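Carbohydrate binding module (Uncultured bacterium, PDB 2W3J) probably binds uronic acid-containing sugars as a calcium-bearing carbohydrate binding module of family 35. Local coordinates at residues W43-A48 and G104-K109; S7-C12 and I131-C136; F59-T64 and F83-N88; A69-N74 and V95-P100. All coordinates share one frame; numbering follows the deposited sequence.

Interaction 1: W43-A48 and G104-K109; sequences WSLSAA and GTNSIK
Trp-43, Ile-108 and Leu-45 have the most surface buried where strand 40-47 pairs antiparallel with strand 104-112. Trp-43 and Ile-108 form a hydrogen-bonded pair. Trp-43 N donates to Ile-108 O at 2.8 Å, nearly straight (172° at the hydrogen), whereas Ile-108 N returns a longer bond to Trp-43 O from above the carbonyl plane. With CG beside its own backbone N (chi1 -64°), the indole lies obliquely against Ile-108. Its CE3 corner is 3.9 Å from Ile-108 CG2, and Ile-108 O sits at the ring edge, near the ring plane. Leu-45 holds CG in the crowded position between N and C (chi1 72°), which carries CD2 to within 3.8 Å of Ile-108 CD1, while CD1 lies 3.8 Å from Asn-106 ND2. The Asn-106 carboxamide is fixed from outside the pair, its OD1 accepting from Lys-102 N. The same face packs across onto Ile-124, Val-126 and Ile-99 of the facing sheet.

Ser-44, Ser-46 and Thr-105 point to the other face. There one water bridges Ser-46 OG (2.7 Å) and Thr-105 OG1 (2.8 Å), and the methyl CG2 of Thr-105 packs on Ser-44 OG, whose hydroxyl also bonds Ala-135 O. Gly-104, at backbone angles unfavourable to any other residue, closes the ladder by pairing with Ala-47 through two backbone bonds. The pairing is thus amphipathic: six main-chain bonds link alternate residue pairs, one face is mainly hydrocarbon apart from the Lys-102-bound Asn-106 amide, and the other engages hydroxyls and water.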
loop_
_atom_site.group_PDB
_atom_site.type_symbol
_atom_site.label_atom_id
_atom_site.label_comp_id
_atom_site.label_asym_id
_atom_site.label_seq_id
_atom_site.Cartn_x
_atom_site.Cartn_y
_atom_site.Cartn_z
ATOM N N TRP A 43 -5.099 4.380 -3.333
ATOM C CA TRP A 43 -5.327 5.367 -2.279
ATOM C C TRP A 43 -5.356 6.772 -2.893
ATOM O O TRP A 43 -4.881 6.973 -4.032
ATOM C CB TRP A 43 -4.173 5.353 -1.298
ATOM C CG TRP A 43 -3.981 4.054 -0.501
ATOM C CD1 TRP A 43 -4.588 3.720 0.686
ATOM C CD2 TRP A 43 -3.090 2.984 -0.823
ATOM N NE1 TRP A 43 -4.094 2.496 1.131
ATOM C CE2 TRP A 43 -3.177 2.033 0.225
ATOM C CE3 TRP A 43 -2.189 2.754 -1.874
ATOM C CZ2 TRP A 43 -2.421 0.866 0.237
ATOM C CZ3 TRP A 43 -1.433 1.578 -1.860
ATOM C CH2 TRP A 43 -1.565 0.644 -0.813
ATOM N N SER A 44 -5.907 7.729 -2.139
ATOM C CA SER A 44 -5.952 9.139 -2.603
ATOM C C SER A 44 -5.538 10.013 -1.423
ATOM O O SER A 44 -6.068 9.856 -0.317
ATOM C CB SER A 44 -7.375 9.506 -3.025
ATOM O OG SER A 44 -7.479 10.865 -3.513
ATOM N N LEU A 45 -4.589 10.917 -1.654
ATOM C CA LEU A 45 -4.112 11.801 -0.598
ATOM C C LEU A 45 -3.923 13.214 -1.104
ATOM O O LEU A 45 -3.814 13.440 -2.308
ATOM C CB LEU A 45 -2.783 11.302 -0.014
ATOM C CG LEU A 45 -1.442 11.374 -0.752
ATOM C CD1 LEU A 45 -0.905 12.800 -0.930
ATOM C CD2 LEU A 45 -0.418 10.537 -0.008
ATOM N N SER A 46 -3.848 14.152 -0.172
ATOM C CA SER A 46 -3.509 15.533 -0.512
ATOM C C SER A 46 -2.195 15.884 0.136
ATOM O O SER A 46 -1.939 15.491 1.280
ATOM C CB SER A 46 -4.581 16.497 -0.001
ATOM O OG SER A 46 -5.826 16.223 -0.602
ATOM N N ALA A 47 -1.355 16.626 -0.590
ATOM C CA ALA A 47 -0.093 17.133 -0.082
ATOM C C ALA A 47 -0.129 18.676 -0.154
ATOM O O ALA A 47 -0.598 19.238 -1.136
ATOM C CB ALA A 47 1.071 16.610 -0.888
ATOM N N ALA A 48 0.368 19.339 0.883
ATOM C CA ALA A 48 0.427 20.818 0.874
ATOM C C ALA A 48 1.472 21.357 -0.120
ATOM O O ALA A 48 1.287 22.419 -0.717
ATOM C CB ALA A 48 0.685 21.349 2.279
ATOM N N GLY A 104 -1.748 19.326 -3.790
ATOM C CA GLY A 104 -3.146 19.022 -4.088
ATOM C C GLY A 104 -3.325 17.505 -4.058
ATOM O O GLY A 104 -2.596 16.819 -3.358
ATOM N N THR A 105 -4.286 17.000 -4.816
ATOM C CA THR A 105 -4.639 15.565 -4.767
ATOM C C THR A 105 -3.653 14.703 -5.541
ATOM O O THR A 105 -3.224 15.062 -6.649
ATOM C CB THR A 105 -6.055 15.363 -5.302
ATOM O OG1 THR A 105 -6.964 16.130 -4.496
ATOM C CG2 THR A 105 -6.482 13.854 -5.282
ATOM N N ASN A 106 -3.304 13.550 -4.964
ATOM C CA ASN A 106 -2.369 12.621 -5.572
ATOM C C ASN A 106 -2.992 11.232 -5.497
ATOM O O ASN A 106 -3.746 10.952 -4.578
ATOM C CB ASN A 106 -1.069 12.552 -4.789
ATOM C CG ASN A 106 -0.236 13.821 -4.914
ATOM O OD1 ASN A 106 0.678 13.900 -5.730
ATOM N ND2 ASN A 106 -0.556 14.815 -4.087
ATOM N N SER A 107 -2.671 10.366 -6.453
ATOM C CA SER A 107 -3.109 8.967 -6.346
ATOM C C SER A 107 -1.877 8.102 -6.111
ATOM O O SER A 107 -0.781 8.391 -6.610
ATOM C CB SER A 107 -3.852 8.524 -7.614
ATOM O OG SER A 107 -2.979 8.615 -8.725
ATOM N N ILE A 108 -2.041 7.017 -5.333
ATOM C CA ILE A 108 -0.990 6.068 -5.135
ATOM C C ILE A 108 -1.643 4.711 -5.403
ATOM O O ILE A 108 -2.745 4.468 -4.936
ATOM C CB ILE A 108 -0.478 6.057 -3.681
ATOM C CG1 ILE A 108 0.124 7.430 -3.302
ATOM C CG2 ILE A 108 0.541 4.950 -3.514
ATOM C CD1 ILE A 108 0.737 7.414 -1.877
ATOM N N LYS A 109 -0.978 3.885 -6.211
ATOM C CA LYS A 109 -1.494 2.557 -6.511
ATOM C C LYS A 109 -0.364 1.545 -6.310
ATOM O O LYS A 109 0.817 1.807 -6.586
ATOM C CB LYS A 109 -2.087 2.520 -7.944
ATOM C CG LYS A 109 -2.753 1.204 -8.361
ATOM C CD LYS A 109 -3.396 1.369 -9.792
ATOM C CE LYS A 109 -4.334 0.181 -10.189
ATOM N NZ LYS A 109 -5.047 0.412 -11.532
HETATM O O HOH W 1 -6.506 10.446 -6.147
HETATM O O HOH W 2 -6.290 18.090 -2.543
#

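Interaction 2: S7-C12 and I131-C136; sequences SAVGFC and ITPAAC
The sulfurs of Cys-12 and Cys-136 meet tip to tip, SG to SG 3.1 Å. Both side chains hold SG anti to the carbonyl carbon, beside the backbone N, and Cys-136 turns its CB toward the partner segment. At the other end of the contact, Val-9 crosses Pro-133 at about a right angle, its CG1 lying 3.6 Å from Pro-133 CG. The same proline presses its CB against the backbone, 3.6 Å from Val-9 O.

No direct hydrogen bond crosses the contact. A water joins the segments instead, accepting from Gly-10 N at 2.7 Å and donating to Ala-134 O at 2.7 Å.

A type II turn from Ala-8 to Phe-11, closed by Phe-11 N to Ala-8 O (3.0 Å), sets the first shell in place. Gly-10 occupies its third position with a positive phi of 101°, and a CB there would also crowd Pro-133 CB. Both segments pair with strand 40-47, whose Ser-44 makes backbone bonds to Gly-10 and to Ala-134, so that the two are attached to the same strand. Pro-133 rests in addition on Trp-2 and Phe-4.

The sulfur separation is too long for a covalent disulfide yet shorter than ordinary packing. It is consistent with a reduced or opened pair; at this distance the two segments are joined by packing and one water.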
loop_
_atom_site.group_PDB
_atom_site.type_symbol
_atom_site.label_atom_id
_atom_site.label_comp_id
_atom_site.label_asym_id
_atom_site.label_seq_id
_atom_site.Cartn_x
_atom_site.Cartn_y
_atom_site.Cartn_z
ATOM N N SER A 7 -10.797 0.813 4.255
ATOM C CA SER A 7 -12.137 1.250 4.657
ATOM C C SER A 7 -12.140 2.581 5.438
ATOM O O SER A 7 -13.111 2.899 6.135
ATOM C CB SER A 7 -12.851 0.149 5.452
ATOM O OG SER A 7 -12.758 -1.102 4.785
ATOM N N ALA A 8 -11.048 3.331 5.367
ATOM C CA ALA A 8 -11.030 4.640 6.013
ATOM C C ALA A 8 -10.905 5.640 4.864
ATOM O O ALA A 8 -10.527 5.258 3.755
ATOM C CB ALA A 8 -9.839 4.768 6.973
ATOM N N VAL A 9 -11.216 6.918 5.106
ATOM C CA VAL A 9 -11.086 7.909 4.038
ATOM C C VAL A 9 -9.650 7.896 3.509
ATOM O O VAL A 9 -8.693 7.722 4.262
ATOM C CB VAL A 9 -11.540 9.346 4.527
ATOM C CG1 VAL A 9 -10.595 9.875 5.584
ATOM C CG2 VAL A 9 -11.586 10.296 3.384
ATOM N N GLY A 10 -9.488 8.072 2.197
ATOM C CA GLY A 10 -8.164 8.024 1.583
ATOM C C GLY A 10 -7.964 6.657 0.916
ATOM O O GLY A 10 -7.073 6.496 0.089
ATOM N N PHE A 11 -8.791 5.684 1.285
ATOM C CA PHE A 11 -8.717 4.344 0.677
ATOM C C PHE A 11 -9.751 4.228 -0.423
ATOM O O PHE A 11 -10.925 4.428 -0.169
ATOM C CB PHE A 11 -8.953 3.256 1.725
ATOM C CG PHE A 11 -8.853 1.865 1.161
ATOM C CD1 PHE A 11 -7.610 1.247 1.062
ATOM C CD2 PHE A 11 -9.986 1.193 0.725
ATOM C CE1 PHE A 11 -7.485 -0.036 0.532
ATOM C CE2 PHE A 11 -9.859 -0.112 0.183
ATOM C CZ PHE A 11 -8.592 -0.697 0.090
ATOM N N CYS A 12 -9.327 3.902 -1.644
ATOM C CA CYS A 12 -10.243 3.930 -2.788
ATOM C C CYS A 12 -10.773 2.574 -3.198
ATOM O O CYS A 12 -11.981 2.400 -3.344
ATOM C CB CYS A 12 -9.571 4.564 -4.007
ATOM S SG CYS A 12 -8.976 6.245 -3.639
ATOM N N ILE A 131 0.203 16.277 5.028
ATOM C CA ILE A 131 -0.387 15.137 4.304
ATOM C C ILE A 131 -1.740 14.814 4.949
ATOM O O ILE A 131 -1.815 14.642 6.180
ATOM C CB ILE A 131 0.533 13.901 4.386
ATOM C CG1 ILE A 131 1.889 14.161 3.738
ATOM C CG2 ILE A 131 -0.140 12.704 3.742
ATOM C CD1 ILE A 131 1.813 14.385 2.258
ATOM N N THR A 132 -2.799 14.772 4.143
ATOM C CA THR A 132 -4.119 14.347 4.606
ATOM C C THR A 132 -4.716 13.396 3.572
ATOM O O THR A 132 -4.202 13.305 2.470
ATOM C CB THR A 132 -5.106 15.529 4.760
ATOM O OG1 THR A 132 -5.163 16.267 3.539
ATOM C CG2 THR A 132 -4.646 16.474 5.891
ATOM N N PRO A 133 -5.813 12.718 3.923
ATOM C CA PRO A 133 -6.505 11.890 2.954
ATOM C C PRO A 133 -7.244 12.799 1.984
ATOM O O PRO A 133 -7.494 13.952 2.309
ATOM C CB PRO A 133 -7.500 11.070 3.803
ATOM C CG PRO A 133 -7.578 11.775 5.124
ATOM C CD PRO A 133 -6.356 12.600 5.287
ATOM N N ALA A 134 -7.548 12.290 0.795
ATOM C CA ALA A 134 -8.334 13.029 -0.200
ATOM C C ALA A 134 -9.509 12.193 -0.683
ATOM O O ALA A 134 -9.525 10.968 -0.475
ATOM C CB ALA A 134 -7.438 13.439 -1.388
ATOM N N ALA A 135 -10.503 12.827 -1.310
ATOM C CA ALA A 135 -11.624 12.074 -1.854
ATOM C C ALA A 135 -11.133 11.136 -2.970
ATOM O O ALA A 135 -10.133 11.416 -3.632
ATOM C CB ALA A 135 -12.681 13.028 -2.416
ATOM N N CYS A 136 -11.854 10.042 -3.179
ATOM C CA CYS A 136 -11.556 9.108 -4.262
ATOM C C CYS A 136 -12.066 9.660 -5.578
ATOM O O CYS A 136 -13.174 10.167 -5.626
ATOM C CB CYS A 136 -12.257 7.795 -3.980
ATOM S SG CYS A 136 -11.667 7.103 -2.440
HETATM O O HOH W 3 -11.215 9.158 0.481
#

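Interaction 3: F59-T64 and F83-N88; sequences FGNGGT and FPTNSN
Phe-83 drives its edge into the face of Phe-59 in a T-shaped stack, with ring planes at 77° and centroids 4.8 Å apart. The CD1 corner of Phe-83 stands 3.4 Å above the centre of the Phe-59 ring, and Pro-84 O lies in plane at that ring's edge.

Beside the rings, Asn-61 extends CG anti to its backbone N and lays its amide along the 83-88 segment. ND2 donates to Phe-83 O (2.9 Å), which lies in the amide plane, and also bonds Ser-65 O. OD1 accepts from Gly-63 N (2.9 Å) in an Asx turn, while the backbone O of Asn-61 takes Asn-86 N at 3.0 Å. Thr-85 OG1 donates to a lone pair of Gly-63 O (2.7 Å) and accepts from Ser-87 N in an ST turn. Gly-62 passes so close to Asn-88 N that a CB would clash. An alanine in place of Asn-61 would lose both ends of the amide and would probably loosen the 61-63 turn from the 83-88 loop.

The contact ties the end of strand 51-60 to the loop between strands 76-81 and 93-101, with both phenyl rings resting on Ile-121 of strand 120-126 and Phe-59 also on Val-95 of strand 93-101.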
loop_
_atom_site.group_PDB
_atom_site.type_symbol
_atom_site.label_atom_id
_atom_site.label_comp_id
_atom_site.label_asym_id
_atom_site.label_seq_id
_atom_site.Cartn_x
_atom_site.Cartn_y
_atom_site.Cartn_z
ATOM N N PHE A 59 3.060 -4.874 5.789
ATOM C CA PHE A 59 2.513 -5.995 5.033
ATOM C C PHE A 59 2.827 -7.320 5.684
ATOM O O PHE A 59 3.768 -7.432 6.513
ATOM C CB PHE A 59 3.072 -5.990 3.577
ATOM C CG PHE A 59 4.562 -6.290 3.477
ATOM C CD1 PHE A 59 5.021 -7.600 3.220
ATOM C CD2 PHE A 59 5.490 -5.268 3.614
ATOM C CE1 PHE A 59 6.392 -7.870 3.104
ATOM C CE2 PHE A 59 6.876 -5.527 3.510
ATOM C CZ PHE A 59 7.328 -6.824 3.242
ATOM N N GLY A 60 2.037 -8.318 5.299
ATOM C CA GLY A 60 2.276 -9.686 5.735
ATOM C C GLY A 60 2.568 -10.538 4.522
ATOM O O GLY A 60 1.887 -10.473 3.485
ATOM N N ASN A 61 3.624 -11.314 4.643
ATOM C CA ASN A 61 3.930 -12.311 3.614
ATOM C C ASN A 61 4.728 -13.452 4.242
ATOM O O ASN A 61 5.926 -13.341 4.511
ATOM C CB ASN A 61 4.688 -11.701 2.405
ATOM C CG ASN A 61 4.982 -12.766 1.343
ATOM O OD1 ASN A 61 4.421 -13.853 1.418
ATOM N ND2 ASN A 61 5.846 -12.447 0.341
ATOM N N GLY A 62 4.031 -14.551 4.493
ATOM C CA GLY A 62 4.683 -15.778 4.996
ATOM C C GLY A 62 4.556 -16.877 3.958
ATOM O O GLY A 62 4.733 -18.050 4.272
ATOM N N GLY A 63 4.292 -16.490 2.715
ATOM C CA GLY A 63 4.092 -17.424 1.604
ATOM C C GLY A 63 5.375 -17.993 1.031
ATOM O O GLY A 63 6.479 -17.814 1.574
ATOM N N THR A 64 5.241 -18.706 -0.082
ATOM C CA THR A 64 6.391 -19.458 -0.565
ATOM C C THR A 64 7.374 -18.576 -1.342
ATOM O O THR A 64 8.508 -18.989 -1.602
ATOM C CB THR A 64 5.947 -20.715 -1.381
ATOM O OG1 THR A 64 4.948 -20.333 -2.317
ATOM C CG2 THR A 64 5.282 -21.744 -0.460
ATOM N N PHE A 83 8.733 -7.158 -1.443
ATOM C CA PHE A 83 7.794 -7.815 -0.499
ATOM C C PHE A 83 8.158 -9.270 -0.212
ATOM O O PHE A 83 7.425 -10.196 -0.550
ATOM C CB PHE A 83 6.359 -7.733 -1.017
ATOM C CG PHE A 83 5.823 -6.331 -1.089
ATOM C CD1 PHE A 83 5.272 -5.715 0.049
ATOM C CD2 PHE A 83 5.849 -5.632 -2.276
ATOM C CE1 PHE A 83 4.747 -4.395 -0.026
ATOM C CE2 PHE A 83 5.362 -4.318 -2.346
ATOM C CZ PHE A 83 4.813 -3.707 -1.219
ATOM N N PRO A 84 9.316 -9.471 0.393
ATOM C CA PRO A 84 9.841 -10.798 0.619
ATOM C C PRO A 84 8.974 -11.568 1.590
ATOM O O PRO A 84 8.258 -10.968 2.420
ATOM C CB PRO A 84 11.189 -10.523 1.266
ATOM C CG PRO A 84 11.037 -9.196 1.933
ATOM C CD PRO A 84 10.205 -8.423 0.921
ATOM N N THR A 85 9.043 -12.893 1.502
ATOM C CA THR A 85 8.436 -13.713 2.539
ATOM C C THR A 85 9.363 -13.902 3.750
ATOM O O THR A 85 10.591 -14.003 3.608
ATOM C CB THR A 85 8.024 -15.074 1.995
ATOM O OG1 THR A 85 7.566 -15.881 3.077
ATOM C CG2 THR A 85 9.228 -15.799 1.350
ATOM N N ASN A 86 8.794 -13.969 4.953
ATOM C CA ASN A 86 9.549 -14.418 6.112
ATOM C C ASN A 86 8.984 -15.731 6.704
ATOM O O ASN A 86 9.366 -16.114 7.804
ATOM C CB ASN A 86 9.579 -13.320 7.196
ATOM C CG ASN A 86 8.185 -12.978 7.691
ATOM O OD1 ASN A 86 7.215 -13.583 7.237
ATOM N ND2 ASN A 86 8.081 -12.012 8.627
ATOM N N SER A 87 8.071 -16.387 5.991
ATOM C CA SER A 87 7.492 -17.673 6.425
ATOM C C SER A 87 6.855 -17.543 7.783
ATOM O O SER A 87 6.745 -18.516 8.512
ATOM C CB SER A 87 8.576 -18.778 6.500
ATOM O OG SER A 87 9.160 -18.978 5.211
ATOM N N ASN A 88 6.432 -16.334 8.137
ATOM C CA ASN A 88 5.895 -16.085 9.454
ATOM C C ASN A 88 4.805 -15.007 9.387
ATOM O O ASN A 88 5.088 -13.791 9.422
ATOM C CB ASN A 88 7.004 -15.625 10.421
ATOM C CG ASN A 88 6.527 -15.569 11.866
ATOM O OD1 ASN A 88 5.324 -15.446 12.146
ATOM N ND2 ASN A 88 7.463 -15.603 12.790
HETATM O O HOH W 4 5.240 -11.620 7.033
HETATM O O HOH W 5 8.137 -19.910 2.843
#

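Interaction 4: A69-N74 and V95-P100; sequences ATVVVN and VNVDIP
Apolar packing between facing strands makes up nearly all of this contact, which has no hydrogen bond across it. Strands 69-73 and 93-101 approach to 8.0 Å between local axes and run at 23° to each other, a separation that side chains and not backbones fill. Val-71 and Val-73 from one strand, and Val-97 and Ile-99 from the other, point toward each other. The methyl CG2 of Ile-99 is the common partner, 3.8 Å from Val-73 CG2 and 4.1 Å from Val-71 CG1. Ile-99 keeps CG1 in the crowded position between N and C (chi1 59°), which turns CG2 beside its own N; each valine meets it at about a right angle. Farther along, Val-71 CG2 touches Val-97 CG1 more loosely, at 4.3 Å.

One contact is methyl to carbonyl: Val-73 CG1 presses to 3.3 Å of Pro-100 O, a tight approach at the end of the pair.

The layer continues through Leu-110 and Leu-81 around Val-71, Ala-55 beside Val-97, and Ile-78 against both Val-73 and Pro-100. Two sheets packed face to face through branched aliphatic side chains, with strands slightly rotated between them, form the hydrophobic core of a beta-sandwich, the jelly-roll fold of family 6 and 35 carbohydrate binding modules.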
loop_
_atom_site.group_PDB
_atom_site.type_symbol
_atom_site.label_atom_id
_atom_site.label_comp_id
_atom_site.label_asym_id
_atom_site.label_seq_id
_atom_site.Cartn_x
_atom_site.Cartn_y
_atom_site.Cartn_z
ATOM N N ALA A 69 5.752 -6.034 -6.415
ATOM C CA ALA A 69 4.668 -5.144 -6.822
ATOM C C ALA A 69 5.239 -3.768 -7.118
ATOM O O ALA A 69 6.219 -3.361 -6.516
ATOM C CB ALA A 69 3.627 -5.002 -5.707
ATOM N N THR A 70 4.585 -3.040 -7.990
ATOM C CA THR A 70 5.070 -1.714 -8.385
ATOM C C THR A 70 4.256 -0.627 -7.718
ATOM O O THR A 70 3.029 -0.695 -7.706
ATOM C CB THR A 70 4.966 -1.508 -9.912
ATOM O OG1 THR A 70 5.500 -2.648 -10.594
ATOM C CG2 THR A 70 5.677 -0.204 -10.359
ATOM N N VAL A 71 4.954 0.384 -7.209
ATOM C CA VAL A 71 4.327 1.571 -6.642
ATOM C C VAL A 71 4.141 2.573 -7.793
ATOM O O VAL A 71 5.120 2.904 -8.479
ATOM C CB VAL A 71 5.218 2.179 -5.547
ATOM C CG1 VAL A 71 4.622 3.491 -4.999
ATOM C CG2 VAL A 71 5.419 1.140 -4.408
ATOM N N VAL A 72 2.890 2.960 -8.035
ATOM C CA VAL A 72 2.515 3.892 -9.081
ATOM C C VAL A 72 2.026 5.175 -8.416
ATOM O O VAL A 72 1.132 5.124 -7.573
ATOM C CB VAL A 72 1.371 3.324 -9.918
ATOM C CG1 VAL A 72 0.946 4.313 -11.024
ATOM C CG2 VAL A 72 1.795 1.978 -10.534
ATOM N N VAL A 73 2.565 6.334 -8.795
ATOM C CA VAL A 73 2.089 7.564 -8.143
ATOM C C VAL A 73 1.662 8.531 -9.232
ATOM O O VAL A 73 2.449 8.788 -10.159
ATOM C CB VAL A 73 3.183 8.177 -7.249
ATOM C CG1 VAL A 73 2.708 9.507 -6.641
ATOM C CG2 VAL A 73 3.612 7.171 -6.134
ATOM N N ASN A 74 0.417 8.979 -9.164
ATOM C CA ASN A 74 -0.155 9.846 -10.202
ATOM C C ASN A 74 -0.014 9.239 -11.593
ATOM O O ASN A 74 0.387 9.925 -12.552
ATOM C CB ASN A 74 0.497 11.217 -10.121
ATOM C CG ASN A 74 0.180 11.904 -8.828
ATOM O OD1 ASN A 74 1.045 12.536 -8.206
ATOM N ND2 ASN A 74 -1.062 11.777 -8.400
ATOM N N VAL A 95 8.205 -1.844 4.449
ATOM C CA VAL A 95 9.144 -1.447 3.411
ATOM C C VAL A 95 8.943 0.037 3.180
ATOM O O VAL A 95 7.812 0.513 3.146
ATOM C CB VAL A 95 8.964 -2.252 2.104
ATOM C CG1 VAL A 95 7.534 -2.176 1.547
ATOM C CG2 VAL A 95 10.002 -1.798 1.027
ATOM N N ASN A 96 10.042 0.766 3.036
ATOM C CA ASN A 96 9.965 2.208 2.778
ATOM C C ASN A 96 10.150 2.484 1.294
ATOM O O ASN A 96 10.876 1.764 0.605
ATOM C CB ASN A 96 11.048 2.958 3.567
ATOM C CG ASN A 96 10.760 3.020 5.045
ATOM O OD1 ASN A 96 9.608 2.909 5.480
ATOM N ND2 ASN A 96 11.802 3.202 5.835
ATOM N N VAL A 97 9.474 3.505 0.787
ATOM C CA VAL A 97 9.664 3.894 -0.602
ATOM C C VAL A 97 9.479 5.408 -0.690
ATOM O O VAL A 97 8.545 5.974 -0.097
ATOM C CB VAL A 97 8.703 3.133 -1.542
ATOM C CG1 VAL A 97 7.246 3.416 -1.192
ATOM C CG2 VAL A 97 8.962 3.454 -3.009
ATOM N N ASP A 98 10.384 6.071 -1.409
ATOM C CA ASP A 98 10.244 7.504 -1.640
ATOM C C ASP A 98 9.341 7.779 -2.828
ATOM O O ASP A 98 9.489 7.176 -3.910
ATOM C CB ASP A 98 11.611 8.153 -1.825
ATOM C CG ASP A 98 12.411 8.200 -0.517
ATOM O OD1 ASP A 98 11.807 8.031 0.568
ATOM O OD2 ASP A 98 13.650 8.387 -0.572
ATOM N N ILE A 99 8.397 8.685 -2.646
ATOM C CA ILE A 99 7.459 8.983 -3.706
ATOM C C ILE A 99 7.330 10.498 -3.963
ATOM O O ILE A 99 7.237 11.295 -3.013
ATOM C CB ILE A 99 6.072 8.369 -3.413
ATOM C CG1 ILE A 99 5.498 8.897 -2.092
ATOM C CG2 ILE A 99 6.165 6.843 -3.325
ATOM C CD1 ILE A 99 4.007 8.509 -1.873
ATOM N N PRO A 100 7.323 10.893 -5.245
ATOM C CA PRO A 100 7.118 12.292 -5.596
ATOM C C PRO A 100 5.647 12.636 -5.545
ATOM O O PRO A 100 4.834 12.019 -6.225
ATOM C CB PRO A 100 7.649 12.377 -7.042
ATOM C CG PRO A 100 7.383 10.968 -7.618
ATOM C CD PRO A 100 7.608 10.038 -6.426
#

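How the interactions relate
Interactions 1 and 4 are buried, but they join different things: interaction 1 is hydrogen-bonded pairing within a sheet, interaction 4 side-chain packing between the two sheets. They meet where Ile-108 packs on Ile-99 and where strand 69-73 bonds to strand 104-112. Interaction 2 joins two other neighbours of strand 40-47 in the same sheet, touching interaction 1 through Ser-44 and Ser-46; partly exposed, it relies on sulfur, proline and water. Interaction 3, about 28 Å from interaction 1 between centres and across the chain's centre, combines a T-shaped phenyl pair with polar loop bonds and Asx and ST turns. Its phenyl rings reach Ala-69 and Val-95, continuing the core packing of interaction 4.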